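Putative GH105 family protein (Salmonella enterica subsp. enterica serovar Paratyphi A, PDB 3QWT) is of unknown function but is probably an alpha/alpha-toroid glycoside hydrolase related to enzymes that remove unsaturated uronic acids from pectin-derived oligosaccharides. Local coordinates at residues His163-Asp169 with Trp213-Tyr219; Val175-Ala179 with Tyr190-Ala194; Ile241-Leu245 with Leu260-Leu264. All blocks are in the same frame, centred on the assembly; numbering follows the deposited sequence.

Interaction 1: residues His163-Asp169 with Trp213-Tyr219; sequences HQQMWDD and WFHGWSY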
loop_
_atom_site.group_PDB
_atom_site.type_symbol
_atom_site.label_atom_id
_atom_site.label_comp_id
_atom_site.label_asym_id
_atom_site.label_seq_id
_atom_site.Cartn_x
_atom_site.Cartn_y
_atom_site.Cartn_z
ATOM N N HIS A 163 27.039 24.515 29.626
ATOM C CA HIS A 163 25.759 25.146 29.388
ATOM C C HIS A 163 25.711 25.819 28.016
ATOM O O HIS A 163 26.658 26.501 27.599
ATOM C CB HIS A 163 25.465 26.159 30.491
ATOM C CG HIS A 163 24.037 26.586 30.538
ATOM N ND1 HIS A 163 23.007 25.699 30.772
ATOM C CD2 HIS A 163 23.461 27.796 30.355
ATOM C CE1 HIS A 163 21.858 26.349 30.741
ATOM N NE2 HIS A 163 22.106 27.623 30.487
ATOM N N GLN A 164 24.610 25.592 27.305
ATOM C CA GLN A 164 24.335 26.294 26.047
ATOM C C GLN A 164 25.329 26.053 24.904
ATOM O O GLN A 164 25.252 26.733 23.886
ATOM C CB GLN A 164 24.223 27.801 26.300
ATOM C CG GLN A 164 22.992 28.206 27.081
ATOM C CD GLN A 164 21.729 28.158 26.241
ATOM O OE1 GLN A 164 21.532 27.251 25.432
ATOM N NE2 GLN A 164 20.871 29.148 26.422
ATOM N N GLN A 165 26.252 25.105 25.062
ATOM C CA GLN A 165 27.270 24.854 24.029
ATOM C C GLN A 165 26.926 23.670 23.129
ATOM O O GLN A 165 26.360 22.658 23.597
ATOM C CB GLN A 165 28.644 24.577 24.652
ATOM C CG GLN A 165 29.242 25.693 25.472
ATOM C CD GLN A 165 30.616 25.299 26.019
ATOM O OE1 GLN A 165 31.299 24.457 25.437
ATOM N NE2 GLN A 165 31.017 25.900 27.136
HETATM N N MSE A 166 27.298 23.805 21.851
HETATM C CA MSE A 166 27.218 22.726 20.859
HETATM C C MSE A 166 28.610 22.504 20.251
HETATM O O MSE A 166 29.290 23.465 19.882
HETATM C CB MSE A 166 26.208 23.072 19.761
HETATM C CG MSE A 166 24.758 23.145 20.238
HETATM SE SE MSE A 166 23.404 23.585 18.869
HETATM C CE MSE A 166 23.504 21.988 17.716
ATOM N N TRP A 167 29.046 21.251 20.160
ATOM C CA TRP A 167 30.373 20.961 19.595
ATOM C C TRP A 167 30.287 20.040 18.388
ATOM O O TRP A 167 29.353 19.235 18.284
ATOM C CB TRP A 167 31.276 20.265 20.627
ATOM C CG TRP A 167 31.537 21.014 21.892
ATOM C CD1 TRP A 167 30.852 22.084 22.372
ATOM C CD2 TRP A 167 32.567 20.734 22.846
ATOM N NE1 TRP A 167 31.388 22.487 23.571
ATOM C CE2 TRP A 167 32.438 21.671 23.888
ATOM C CE3 TRP A 167 33.583 19.779 22.919
ATOM C CZ2 TRP A 167 33.298 21.692 24.993
ATOM C CZ3 TRP A 167 34.432 19.792 24.022
ATOM C CH2 TRP A 167 34.286 20.749 25.040
ATOM N N ASP A 168 31.287 20.116 17.507
ATOM C CA ASP A 168 31.448 19.110 16.453
ATOM C C ASP A 168 31.274 17.673 16.990
ATOM O O ASP A 168 30.549 16.874 16.421
ATOM C CB ASP A 168 32.844 19.192 15.842
ATOM C CG ASP A 168 33.200 20.598 15.336
ATOM O OD1 ASP A 168 32.319 21.474 15.247
ATOM O OD2 ASP A 168 34.377 20.823 15.017
ATOM N N ASP A 169 31.995 17.375 18.068
ATOM C CA ASP A 169 32.175 16.030 18.583
ATOM C C ASP A 169 30.816 15.356 18.871
ATOM O O ASP A 169 30.674 14.135 18.791
ATOM C CB ASP A 169 33.050 16.067 19.858
ATOM C CG ASP A 169 34.388 16.843 19.657
ATOM O OD1 ASP A 169 35.482 16.231 19.744
ATOM O OD2 ASP A 169 34.350 18.070 19.416
ATOM N N TRP A 213 34.843 23.577 9.405
ATOM C CA TRP A 213 33.957 23.805 10.547
ATOM C C TRP A 213 34.647 24.422 11.765
ATOM O O TRP A 213 35.828 24.187 12.014
ATOM C CB TRP A 213 33.337 22.484 10.993
ATOM C CG TRP A 213 32.216 21.999 10.136
ATOM C CD1 TRP A 213 32.188 21.927 8.780
ATOM C CD2 TRP A 213 30.969 21.466 10.596
ATOM N NE1 TRP A 213 30.981 21.401 8.358
ATOM C CE2 TRP A 213 30.221 21.108 9.456
ATOM C CE3 TRP A 213 30.408 21.274 11.864
ATOM C CZ2 TRP A 213 28.937 20.560 9.546
ATOM C CZ3 TRP A 213 29.138 20.728 11.958
ATOM C CH2 TRP A 213 28.408 20.382 10.799
ATOM N N PHE A 214 33.887 25.185 12.543
ATOM C CA PHE A 214 34.374 25.652 13.825
ATOM C C PHE A 214 34.183 24.585 14.898
ATOM O O PHE A 214 33.214 23.819 14.866
ATOM C CB PHE A 214 33.662 26.942 14.217
ATOM C CG PHE A 214 33.957 28.084 13.289
ATOM C CD1 PHE A 214 35.247 28.561 13.160
ATOM C CD2 PHE A 214 32.954 28.659 12.530
ATOM C CE1 PHE A 214 35.528 29.618 12.285
ATOM C CE2 PHE A 214 33.234 29.710 11.659
ATOM C CZ PHE A 214 34.522 30.184 11.540
ATOM N N HIS A 215 35.088 24.544 15.859
ATOM C CA HIS A 215 34.987 23.525 16.897
ATOM C C HIS A 215 33.686 23.637 17.699
ATOM O O HIS A 215 32.945 22.658 17.822
ATOM C CB HIS A 215 36.198 23.542 17.841
ATOM C CG HIS A 215 36.174 22.441 18.852
ATOM N ND1 HIS A 215 36.894 22.488 20.026
ATOM C CD2 HIS A 215 35.508 21.261 18.860
ATOM C CE1 HIS A 215 36.671 21.381 20.716
ATOM N NE2 HIS A 215 35.837 20.621 20.031
ATOM N N GLY A 216 33.407 24.826 18.231
ATOM C CA GLY A 216 32.258 25.005 19.098
ATOM C C GLY A 216 31.387 26.226 18.839
ATOM O O GLY A 216 31.780 27.170 18.137
ATOM N N TRP A 217 30.195 26.186 19.437
ATOM C CA TRP A 217 29.216 27.268 19.398
ATOM C C TRP A 217 28.558 27.392 20.766
ATOM O O TRP A 217 28.258 26.384 21.421
ATOM C CB TRP A 217 28.133 26.980 18.345
ATOM C CG TRP A 217 26.893 27.820 18.509
ATOM C CD1 TRP A 217 25.736 27.453 19.126
ATOM C CD2 TRP A 217 26.698 29.165 18.061
ATOM N NE1 TRP A 217 24.833 28.486 19.089
ATOM C CE2 TRP A 217 25.405 29.550 18.446
ATOM C CE3 TRP A 217 27.499 30.088 17.384
ATOM C CZ2 TRP A 217 24.887 30.811 18.161
ATOM C CZ3 TRP A 217 26.987 31.338 17.108
ATOM C CH2 TRP A 217 25.696 31.690 17.496
ATOM N N SER A 218 28.305 28.619 21.193
ATOM C CA SER A 218 27.561 28.819 22.423
ATOM C C SER A 218 26.378 29.759 22.238
ATOM O O SER A 218 26.499 30.826 21.629
ATOM C CB SER A 218 28.462 29.344 23.535
ATOM O OG SER A 218 27.685 29.570 24.695
ATOM N N TYR A 219 25.232 29.359 22.773
ATOM C CA TYR A 219 24.053 30.204 22.705
ATOM C C TYR A 219 24.093 31.269 23.792
ATOM O O TYR A 219 23.280 32.191 23.809
ATOM C CB TYR A 219 22.777 29.375 22.794
ATOM C CG TYR A 219 22.313 28.839 21.451
ATOM C CD1 TYR A 219 22.254 27.481 21.206
ATOM C CD2 TYR A 219 21.934 29.702 20.436
ATOM C CE1 TYR A 219 21.822 26.991 19.985
ATOM C CE2 TYR A 219 21.500 29.227 19.220
ATOM C CZ TYR A 219 21.447 27.868 19.000
ATOM O OH TYR A 219 21.028 27.388 17.786
#
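His215 donates from NE2 across to Asp169 OD2, 3.0 Å away, in a bond bent at the hydrogen (137°). The oxygen lies almost in the imidazole plane and is met on the syn side, somewhat out of the carboxylate plane, which is turned 59° from the ring. CG of His215 stands opposite its backbone N (chi1 -176°), which turns the ring back toward Asp169 and Trp167 although CB leads away from residues 163-169. Trp167 CE3 comes to 3.8 Å from His215 NE2, the two rings meeting obliquely. These groups lie on and beside a two-stranded antiparallel ribbon, 165-167 with 216-218, a short beta element in a mainly helical fold. Met166 and Trp217 form its hydrogen-bonded pair, with Met166 N to Trp217 O at 2.8 Å and Trp217 N to Met166 O at 2.9 Å. Two further backbone bonds extend the ladder: Asp168 N to His215 O, and Tyr219 N to Gln164 O. Met166, modelled as selenomethionine, rests its SE 3.9 Å from Tyr219 CE1 in an oblique Met-aromatic contact, while Trp217 NE1 lies over the centre of one face of that phenol ring. Trp167 NE1 donates to Gln165 OE1 (2.7 Å), which lies in the indole plane, helping fix its rotation; His155 stacks on the indole. Farther out, Tyr354 bonds His215 ND1 and Trp236 bonds Asp169 OD1, beside a bound glycerol, probably from crystallisation.

Interaction 2: residues Val175-Ala179 with Tyr190-Ala194; sequences VLPLA and YVEEA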
loop_
_atom_site.group_PDB
_atom_site.type_symbol
_atom_site.label_atom_id
_atom_site.label_comp_id
_atom_site.label_asym_id
_atom_site.label_seq_id
_atom_site.Cartn_x
_atom_site.Cartn_y
_atom_site.Cartn_z
ATOM N N VAL A 175 24.874 11.687 18.266
ATOM C CA VAL A 175 23.948 11.693 17.158
ATOM C C VAL A 175 24.000 10.403 16.343
ATOM O O VAL A 175 22.980 9.773 16.114
ATOM C CB VAL A 175 24.148 12.866 16.206
ATOM C CG1 VAL A 175 23.008 12.857 15.190
ATOM C CG2 VAL A 175 24.171 14.161 16.976
ATOM N N LEU A 176 25.178 10.019 15.879
ATOM C CA LEU A 176 25.253 8.849 15.023
ATOM C C LEU A 176 24.747 7.600 15.753
ATOM O O LEU A 176 23.995 6.821 15.184
ATOM C CB LEU A 176 26.668 8.652 14.476
ATOM C CG LEU A 176 26.840 7.399 13.618
ATOM C CD1 LEU A 176 25.876 7.404 12.442
ATOM C CD2 LEU A 176 28.250 7.311 13.125
ATOM N N PRO A 177 25.161 7.405 17.020
ATOM C CA PRO A 177 24.616 6.258 17.764
ATOM C C PRO A 177 23.098 6.298 17.846
ATOM O O PRO A 177 22.444 5.263 17.722
ATOM C CB PRO A 177 25.225 6.420 19.161
ATOM C CG PRO A 177 26.521 7.135 18.914
ATOM C CD PRO A 177 26.300 8.033 17.723
ATOM N N LEU A 178 22.539 7.483 18.054
ATOM C CA LEU A 178 21.086 7.617 18.152
ATOM C C LEU A 178 20.385 7.238 16.845
ATOM O O LEU A 178 19.418 6.491 16.844
ATOM C CB LEU A 178 20.696 9.031 18.564
ATOM C CG LEU A 178 19.193 9.277 18.548
ATOM C CD1 LEU A 178 18.453 8.383 19.575
ATOM C CD2 LEU A 178 18.937 10.742 18.810
ATOM N N ALA A 179 20.889 7.761 15.738
ATOM C CA ALA A 179 20.457 7.354 14.406
ATOM C C ALA A 179 20.510 5.833 14.221
ATOM O O ALA A 179 19.558 5.219 13.743
ATOM C CB ALA A 179 21.334 8.022 13.362
ATOM N N TYR A 190 13.783 8.660 16.582
ATOM C CA TYR A 190 15.203 8.808 16.909
ATOM C C TYR A 190 15.946 9.357 15.698
ATOM O O TYR A 190 16.827 10.206 15.815
ATOM C CB TYR A 190 15.847 7.473 17.288
ATOM C CG TYR A 190 15.334 6.835 18.552
ATOM C CD1 TYR A 190 14.395 7.471 19.368
ATOM C CD2 TYR A 190 15.808 5.581 18.943
ATOM C CE1 TYR A 190 13.921 6.856 20.541
ATOM C CE2 TYR A 190 15.342 4.960 20.090
ATOM C CZ TYR A 190 14.412 5.601 20.890
ATOM O OH TYR A 190 13.991 4.961 22.031
ATOM N N VAL A 191 15.588 8.845 14.531
ATOM C CA VAL A 191 16.247 9.240 13.304
ATOM C C VAL A 191 15.873 10.668 12.931
ATOM O O VAL A 191 16.707 11.414 12.420
ATOM C CB VAL A 191 15.870 8.301 12.160
ATOM C CG1 VAL A 191 16.479 8.792 10.858
ATOM C CG2 VAL A 191 16.323 6.878 12.482
ATOM N N GLU A 192 14.621 11.045 13.188
ATOM C CA GLU A 192 14.169 12.409 12.898
ATOM C C GLU A 192 14.950 13.377 13.793
ATOM O O GLU A 192 15.463 14.405 13.335
ATOM C CB GLU A 192 12.648 12.582 13.101
ATOM C CG GLU A 192 11.784 12.084 11.946
ATOM C CD GLU A 192 12.362 12.425 10.557
ATOM O OE1 GLU A 192 12.979 11.522 9.954
ATOM O OE2 GLU A 192 12.203 13.571 10.057
ATOM N N GLU A 193 15.069 13.017 15.065
ATOM C CA GLU A 193 15.817 13.826 16.010
ATOM C C GLU A 193 17.250 13.972 15.525
ATOM O O GLU A 193 17.830 15.061 15.557
ATOM C CB GLU A 193 15.791 13.171 17.394
ATOM C CG GLU A 193 16.678 13.868 18.413
ATOM C CD GLU A 193 16.230 15.302 18.733
ATOM O OE1 GLU A 193 17.047 16.077 19.273
ATOM O OE2 GLU A 193 15.061 15.650 18.466
ATOM N N ALA A 194 17.817 12.861 15.076
ATOM C CA ALA A 194 19.207 12.840 14.629
ATOM C C ALA A 194 19.460 13.785 13.429
ATOM O O ALA A 194 20.428 14.534 13.399
ATOM C CB ALA A 194 19.630 11.404 14.308
#
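Leu178 packs on Tyr190 between these two antiparallel helices, whose segment axes pass 8.5 Å apart at 153°. With CG opposite its backbone N (chi1 174°), which carries both methyls toward residues 190-194, the leucine sets CD1 crosswise at the root of the tyrosine, 3.6 Å from Tyr190 CB; CD2, the other branch, lies 3.9 Å from the aliphatic CG of Glu193. Smaller groups fill the rest of the interface. Ala194 CB touches both Val175 CG1 at 3.8 Å and Ala179 CB at 3.9 Å. The backbones come close, 4.7 Å between Ala179 CA and Val191 CA, consistent with alanines at 179 and 194. Carbons also rest against carbonyl oxygens: Val175 CG1 is 3.6 Å from Ala194 O, and Val191 CG2 touches Ala179 O. The polar ends are engaged outside the pair. Tyr190 OH bonds Glu139 and Arg187, while Glu193 forms salt bridges with Arg147 and with Arg258 of the second subunit. Helices 170-184 and 188-205, successive in the alpha/alpha toroid, are thus joined here by the fit of small and branched hydrocarbon groups, whereas the charged side chains of helix 188-205 pair with other elements and the second subunit.

Interaction 3: residues Ile241-Leu245 with Leu260-Leu264; sequences IPDFL and LVQVL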
loop_
_atom_site.group_PDB
_atom_site.type_symbol
_atom_site.label_atom_id
_atom_site.label_comp_id
_atom_site.label_asym_id
_atom_site.label_seq_id
_atom_site.Cartn_x
_atom_site.Cartn_y
_atom_site.Cartn_z
ATOM N N ILE A 241 29.157 12.183 8.330
ATOM C CA ILE A 241 28.259 12.433 7.214
ATOM C C ILE A 241 28.116 11.197 6.307
ATOM O O ILE A 241 27.005 10.827 5.922
ATOM C CB ILE A 241 28.673 13.673 6.413
ATOM C CG1 ILE A 241 28.480 14.921 7.283
ATOM C CG2 ILE A 241 27.844 13.787 5.129
ATOM C CD1 ILE A 241 28.939 16.216 6.640
ATOM N N PRO A 242 29.235 10.553 5.971
ATOM C CA PRO A 242 29.114 9.409 5.074
ATOM C C PRO A 242 28.434 8.252 5.775
ATOM O O PRO A 242 27.619 7.563 5.159
ATOM C CB PRO A 242 30.574 9.062 4.756
ATOM C CG PRO A 242 31.293 10.342 4.933
ATOM C CD PRO A 242 30.631 10.990 6.114
ATOM N N ASP A 243 28.747 8.046 7.051
ATOM C CA ASP A 243 28.112 6.947 7.772
ATOM C C ASP A 243 26.635 7.212 7.998
ATOM O O ASP A 243 25.805 6.311 7.888
ATOM C CB ASP A 243 28.844 6.659 9.082
ATOM C CG ASP A 243 30.154 5.913 8.856
ATOM O OD1 ASP A 243 30.599 5.795 7.692
ATOM O OD2 ASP A 243 30.736 5.447 9.839
ATOM N N PHE A 244 26.312 8.464 8.287
ATOM C CA PHE A 244 24.934 8.868 8.487
ATOM C C PHE A 244 24.151 8.697 7.173
ATOM O O PHE A 244 23.052 8.131 7.155
ATOM C CB PHE A 244 24.899 10.308 8.998
ATOM C CG PHE A 244 23.541 10.777 9.418
ATOM C CD1 PHE A 244 22.787 10.045 10.302
ATOM C CD2 PHE A 244 23.025 11.961 8.927
ATOM C CE1 PHE A 244 21.546 10.479 10.682
ATOM C CE2 PHE A 244 21.794 12.397 9.300
ATOM C CZ PHE A 244 21.046 11.653 10.186
ATOM N N LEU A 245 24.737 9.151 6.070
ATOM C CA LEU A 245 24.076 9.042 4.778
ATOM C C LEU A 245 23.780 7.596 4.427
ATOM O O LEU A 245 22.732 7.262 3.852
ATOM C CB LEU A 245 24.940 9.641 3.688
ATOM C CG LEU A 245 24.957 11.163 3.622
ATOM C CD1 LEU A 245 25.872 11.596 2.488
ATOM C CD2 LEU A 245 23.551 11.696 3.433
ATOM N N LEU A 260 23.313 17.198 2.653
ATOM C CA LEU A 260 24.442 16.632 3.401
ATOM C C LEU A 260 25.648 16.374 2.506
ATOM O O LEU A 260 26.786 16.603 2.901
ATOM C CB LEU A 260 24.043 15.347 4.130
ATOM C CG LEU A 260 23.012 15.527 5.247
ATOM C CD1 LEU A 260 22.702 14.194 5.924
ATOM C CD2 LEU A 260 23.505 16.571 6.253
ATOM N N VAL A 261 25.388 15.880 1.304
ATOM C CA VAL A 261 26.437 15.697 0.329
ATOM C C VAL A 261 27.123 17.039 0.065
ATOM O O VAL A 261 28.333 17.094 -0.081
ATOM C CB VAL A 261 25.880 15.118 -0.978
ATOM C CG1 VAL A 261 26.921 15.207 -2.115
ATOM C CG2 VAL A 261 25.400 13.672 -0.757
ATOM N N GLN A 262 26.342 18.115 0.028
ATOM C CA GLN A 262 26.878 19.452 -0.199
ATOM C C GLN A 262 27.800 19.915 0.918
ATOM O O GLN A 262 28.881 20.450 0.657
ATOM C CB GLN A 262 25.749 20.469 -0.367
ATOM C CG GLN A 262 26.247 21.897 -0.598
ATOM C CD GLN A 262 26.452 22.685 0.702
ATOM O OE1 GLN A 262 27.184 23.670 0.727
ATOM N NE2 GLN A 262 25.787 22.270 1.771
ATOM N N VAL A 263 27.377 19.710 2.161
ATOM C CA VAL A 263 28.203 20.057 3.317
ATOM C C VAL A 263 29.510 19.270 3.314
ATOM O O VAL A 263 30.598 19.823 3.553
ATOM C CB VAL A 263 27.457 19.785 4.623
ATOM C CG1 VAL A 263 28.425 19.873 5.844
ATOM C CG2 VAL A 263 26.258 20.731 4.735
ATOM N N LEU A 264 29.400 17.974 3.028
ATOM C CA LEU A 264 30.571 17.121 2.938
ATOM C C LEU A 264 31.520 17.642 1.854
ATOM O O LEU A 264 32.729 17.775 2.071
ATOM C CB LEU A 264 30.172 15.678 2.639
ATOM C CG LEU A 264 31.368 14.717 2.550
ATOM C CD1 LEU A 264 32.055 14.609 3.895
ATOM C CD2 LEU A 264 30.927 13.346 2.073
#
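Phe244 turns the edge of its ring to Leu260, whose CD1 methyl lies near the ring plane, 3.8 Å from Phe244 CD2. The phenyl also meets the ring of Phe198, the two planes being about 5° apart. That same Leu260 methyl is shared with Leu245, which brings CD2 to 3.6 Å from Leu260 CD1, the two leucines lying antiparallel side by side. The other branch of Leu245 is used too: CD1 reaches Val261 CG2 crosswise at 3.9 Å. Ile241 divides its contacts in a similar way. With CG1 opposite the carbonyl carbon (chi1 -67°) and the chain extended beyond it, CD1 arrives 3.8 Å from Val263 CG1, while the CG2 branch sits 3.7 Å from Leu260 O and 3.9 Å from Leu264 CB. Pro242 adds its CG against Leu264 CD2; lacking an N-H, it also interrupts the backbone bonding of its helix, which kinks there. The antiparallel segment axes are 10.4 Å apart, at 163°, consistent with the large branched side chains between them. The pair belongs to the alpha-helical toroid, where helix 255-272 runs back alongside helix 231-248. Helix 188-205 packs on both through Phe198, helix 170-184 touches Phe244 by way of Ala179, and helix 294-309 adds Lys306 beside Pro242 and Ala307 beside Leu264.

All three contacts are largely buried, but they differ in chemistry. Interaction 1 is polar and aromatic, a strand ribbon in the connecting segments with a histidine-carboxylate bond beside a glycerol. Interactions 2 and 3 are apolar helix pairs of the toroid, the former close, with alanines at the interface, the latter wider, with leucines and isoleucine. Each of the three also reaches the second subunit. The chain passes from strand 165-167 through both helices of interaction 2 to strand 216-218, then into those of interaction 3. Phe244 CE1 lies 3.6 Å from Ala179 CB, joining interactions 2 and 3, and Trp213 CZ2 packs on Val263 CG1, joining 1 and 3; interactions 1 and 2 do not touch.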